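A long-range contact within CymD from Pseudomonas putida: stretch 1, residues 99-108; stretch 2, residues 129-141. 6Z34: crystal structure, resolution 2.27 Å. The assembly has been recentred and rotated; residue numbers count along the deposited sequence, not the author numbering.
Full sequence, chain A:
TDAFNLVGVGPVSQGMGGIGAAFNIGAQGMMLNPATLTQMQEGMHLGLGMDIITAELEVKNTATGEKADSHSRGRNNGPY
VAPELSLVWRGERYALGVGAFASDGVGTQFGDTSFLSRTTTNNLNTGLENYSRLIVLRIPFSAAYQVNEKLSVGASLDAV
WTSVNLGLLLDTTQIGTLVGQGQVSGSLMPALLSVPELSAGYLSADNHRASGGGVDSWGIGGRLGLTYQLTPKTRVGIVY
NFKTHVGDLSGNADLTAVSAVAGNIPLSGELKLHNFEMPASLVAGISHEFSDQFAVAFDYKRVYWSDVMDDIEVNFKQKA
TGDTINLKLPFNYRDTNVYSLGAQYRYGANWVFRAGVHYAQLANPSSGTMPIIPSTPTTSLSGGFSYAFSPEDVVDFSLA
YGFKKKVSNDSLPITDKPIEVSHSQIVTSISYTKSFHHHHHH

Stretch 1, residues 99-108: GAFASDGVGT
Stretch 2 (129-141) ENYSRLIVLRIPF

The strongest side-chain contact is the salt bridge between D104 and R133. It is bidentate: R133 NH2 lies 2.7 Å from D104 OD2, and R133 NE lies 2.8 Å from D104 OD1. The carboxylate meets the edge of the guanidinium, near its plane. R133 can reach it because its chain is extended, with chi1 to chi3 all t. D104 is also t, with chi1 at -152° and chi2 at -10°.

The backbones form two antiparallel strands, 99-107 and 131-141. Their directions differ by 161°, and their axes approach to 4.5 Å. Both chains keep extended phi/psi values, near -120/130 for most residues; G105 is at 172/170. Hydrogen-bonded pairs alternate with non-hydrogen-bonded pairs.

F101 pairs with R138: F101 N to R138 O is 2.8 Å, and R138 N to F101 O is 2.7 Å. S103 pairs with V136: S103 N to V136 O is 2.8 Å, and V136 N to S103 O is 3.1 Å. G107 pairs with S132: G107 N to S132 O is 2.6 Å, and S132 N to G107 O is 3.2 Å. Between these last two pairs, L134 N donates to G105 O at 3.0 Å. At the other end the bond from G99 N to P140 O is weak, at 3.4 Å.

The closer non-hydrogen-bonded pairs are A102 with L137, CA to CA 4.3 Å, and V106 with R133, CA to CA 4.1 Å. Their side chains share one face with D104 and I135. L137 (chi1 t, chi2 p) brings CD1 to 4.0 Å from A102 CB and 4.1 Å from A100 CB. V106 (p) places CG2 4.2 Å from Y131 CB.

F101, S103, V136 and R138 point to the opposite face. The F101 ring (m, chi2 82°) packs CE1 3.8 Å from P140 CG. S103 is p, V136 t. Together the stretches bury 821 Å².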

# COMPACT_ATOMS: atom_id res chain seq x y z
N GLY A 99 14.03 -5.09 5.11
CA GLY A 99 13.41 -3.94 5.74
C GLY A 99 12.00 -4.25 6.22
O GLY A 99 11.53 -5.39 6.18
N ALA A 100 11.35 -3.20 6.70
CA ALA A 100 9.96 -3.30 7.15
C ALA A 100 9.27 -2.03 6.69
O ALA A 100 9.65 -0.93 7.12
CB ALA A 100 9.86 -3.46 8.66
N PHE A 101 8.28 -2.19 5.82
CA PHE A 101 7.58 -1.10 5.17
C PHE A 101 6.10 -1.23 5.51
O PHE A 101 5.47 -2.25 5.19
CB PHE A 101 7.79 -1.12 3.66
CG PHE A 101 9.21 -0.88 3.25
CD1 PHE A 101 10.14 -1.91 3.26
CD2 PHE A 101 9.62 0.38 2.85
CE1 PHE A 101 11.46 -1.67 2.88
CE2 PHE A 101 10.94 0.61 2.46
CZ PHE A 101 11.85 -0.41 2.50
N ALA A 102 5.55 -0.21 6.15
CA ALA A 102 4.19 -0.24 6.65
C ALA A 102 3.35 0.74 5.86
O ALA A 102 3.84 1.77 5.39
CB ALA A 102 4.15 0.12 8.15
N SER A 103 2.08 0.38 5.69
CA SER A 103 1.09 1.29 5.14
C SER A 103 -0.16 1.25 6.00
O SER A 103 -0.53 0.19 6.52
CB SER A 103 0.76 0.97 3.67
OG SER A 103 -0.05 -0.18 3.55
N ASP A 104 -0.79 2.41 6.15
CA ASP A 104 -1.92 2.64 7.03
C ASP A 104 -2.89 3.56 6.32
O ASP A 104 -2.47 4.52 5.65
CB ASP A 104 -1.46 3.27 8.35
CG ASP A 104 -2.36 2.94 9.53
OD1 ASP A 104 -3.45 2.37 9.33
OD2 ASP A 104 -1.96 3.26 10.68
N GLY A 105 -4.19 3.29 6.45
CA GLY A 105 -5.21 4.14 5.87
C GLY A 105 -6.56 3.49 6.01
O GLY A 105 -6.68 2.32 6.39
N VAL A 106 -7.59 4.28 5.68
CA VAL A 106 -8.98 3.87 5.90
C VAL A 106 -9.79 4.13 4.64
O VAL A 106 -9.59 5.13 3.94
CB VAL A 106 -9.60 4.60 7.11
CG1 VAL A 106 -9.69 6.09 6.85
CG2 VAL A 106 -10.97 4.04 7.40
N GLY A 107 -10.72 3.22 4.34
CA GLY A 107 -11.64 3.37 3.24
C GLY A 107 -13.08 3.56 3.71
O GLY A 107 -13.41 3.42 4.89
N THR A 108 -13.94 3.89 2.75
CA THR A 108 -15.37 4.05 2.99
C THR A 108 -16.15 3.82 1.70
O THR A 108 -16.56 2.70 1.42
CB THR A 108 -15.72 5.44 3.54
OG1 THR A 108 -15.11 5.61 4.82
CG2 THR A 108 -17.23 5.61 3.67
N GLU A 129 -20.58 3.83 11.33
CA GLU A 129 -20.17 4.09 9.96
C GLU A 129 -19.73 2.80 9.27
O GLU A 129 -19.35 1.81 9.91
CB GLU A 129 -19.02 5.09 9.94
CG GLU A 129 -19.42 6.53 9.73
CD GLU A 129 -18.34 7.32 9.02
OE1 GLU A 129 -17.15 6.93 9.11
OE2 GLU A 129 -18.67 8.34 8.37
N ASN A 130 -19.75 2.83 7.94
CA ASN A 130 -19.12 1.79 7.15
C ASN A 130 -17.68 2.20 6.85
O ASN A 130 -17.44 3.24 6.24
CB ASN A 130 -19.88 1.53 5.85
CG ASN A 130 -21.12 0.71 6.08
OD1 ASN A 130 -21.15 -0.49 5.80
ND2 ASN A 130 -22.14 1.34 6.63
N TYR A 131 -16.73 1.39 7.30
CA TYR A 131 -15.34 1.75 7.12
C TYR A 131 -14.48 0.50 7.11
O TYR A 131 -14.87 -0.57 7.58
CB TYR A 131 -14.85 2.69 8.23
CG TYR A 131 -14.70 1.99 9.56
CD1 TYR A 131 -15.82 1.73 10.36
CD2 TYR A 131 -13.46 1.58 10.01
CE1 TYR A 131 -15.68 1.09 11.57
CE2 TYR A 131 -13.32 0.94 11.22
CZ TYR A 131 -14.43 0.69 12.00
OH TYR A 131 -14.28 0.05 13.20
N SER A 132 -13.28 0.66 6.57
CA SER A 132 -12.29 -0.40 6.60
C SER A 132 -10.93 0.26 6.73
O SER A 132 -10.57 1.09 5.89
CB SER A 132 -12.37 -1.25 5.35
OG SER A 132 -11.53 -2.38 5.47
N ARG A 133 -10.21 -0.06 7.79
CA ARG A 133 -8.82 0.34 7.94
C ARG A 133 -7.93 -0.85 7.61
O ARG A 133 -8.11 -1.93 8.17
CB ARG A 133 -8.53 0.84 9.36
CG ARG A 133 -7.07 1.28 9.58
CD ARG A 133 -6.71 1.35 11.07
NE ARG A 133 -5.33 1.77 11.30
CZ ARG A 133 -4.69 1.66 12.47
NH1 ARG A 133 -5.31 1.13 13.52
NH2 ARG A 133 -3.43 2.06 12.58
N LEU A 134 -6.98 -0.63 6.71
CA LEU A 134 -6.09 -1.67 6.21
C LEU A 134 -4.67 -1.33 6.64
O LEU A 134 -4.16 -0.25 6.32
CB LEU A 134 -6.19 -1.79 4.69
CG LEU A 134 -5.15 -2.61 3.94
CD1 LEU A 134 -5.24 -4.06 4.36
CD2 LEU A 134 -5.36 -2.45 2.44
N ILE A 135 -4.06 -2.24 7.37
CA ILE A 135 -2.65 -2.14 7.74
C ILE A 135 -1.93 -3.24 6.98
O ILE A 135 -2.30 -4.41 7.10
CB ILE A 135 -2.46 -2.30 9.26
CG1 ILE A 135 -3.20 -1.19 10.01
CG2 ILE A 135 -0.97 -2.31 9.61
CD1 ILE A 135 -3.39 -1.49 11.47
N VAL A 136 -0.90 -2.86 6.22
CA VAL A 136 -0.03 -3.83 5.55
C VAL A 136 1.41 -3.54 5.93
O VAL A 136 1.93 -2.44 5.69
CB VAL A 136 -0.21 -3.81 4.02
CG1 VAL A 136 0.74 -4.83 3.35
CG2 VAL A 136 -1.68 -4.08 3.65
N LEU A 137 2.06 -4.52 6.56
CA LEU A 137 3.47 -4.46 6.87
C LEU A 137 4.18 -5.44 5.94
O LEU A 137 3.92 -6.65 5.99
CB LEU A 137 3.72 -4.83 8.33
CG LEU A 137 5.22 -4.86 8.69
CD1 LEU A 137 5.80 -3.45 8.68
CD2 LEU A 137 5.43 -5.55 10.02
N ARG A 138 5.07 -4.92 5.09
CA ARG A 138 5.81 -5.75 4.15
C ARG A 138 7.26 -5.84 4.58
O ARG A 138 7.91 -4.82 4.88
CB ARG A 138 5.65 -5.22 2.71
CG ARG A 138 4.20 -4.87 2.40
CD ARG A 138 3.92 -4.53 0.92
NE ARG A 138 4.17 -5.70 0.08
CZ ARG A 138 3.27 -6.28 -0.70
NH1 ARG A 138 2.03 -5.80 -0.81
NH2 ARG A 138 3.65 -7.37 -1.40
N ILE A 139 7.76 -7.06 4.69
CA ILE A 139 9.12 -7.29 5.17
C ILE A 139 9.89 -7.93 4.03
O ILE A 139 9.87 -9.17 3.91
CB ILE A 139 9.13 -8.17 6.43
CG1 ILE A 139 8.26 -7.56 7.52
CG2 ILE A 139 10.58 -8.39 6.90
CD1 ILE A 139 8.12 -8.45 8.77
N PRO A 140 10.57 -7.15 3.19
CA PRO A 140 11.28 -7.72 2.04
C PRO A 140 12.59 -8.36 2.42
O PRO A 140 13.29 -7.92 3.34
CB PRO A 140 11.52 -6.50 1.14
CG PRO A 140 11.65 -5.38 2.12
CD PRO A 140 10.61 -5.68 3.19
N PHE A 141 12.92 -9.42 1.69
CA PHE A 141 14.27 -9.98 1.65
C PHE A 141 14.71 -9.83 0.21
O PHE A 141 14.10 -10.40 -0.69
CB PHE A 141 14.30 -11.43 2.12
CG PHE A 141 13.67 -11.63 3.48
CD1 PHE A 141 12.29 -11.71 3.62
CD2 PHE A 141 14.45 -11.70 4.63
CE1 PHE A 141 11.70 -11.87 4.85
CE2 PHE A 141 13.87 -11.86 5.87
CZ PHE A 141 12.48 -11.94 5.98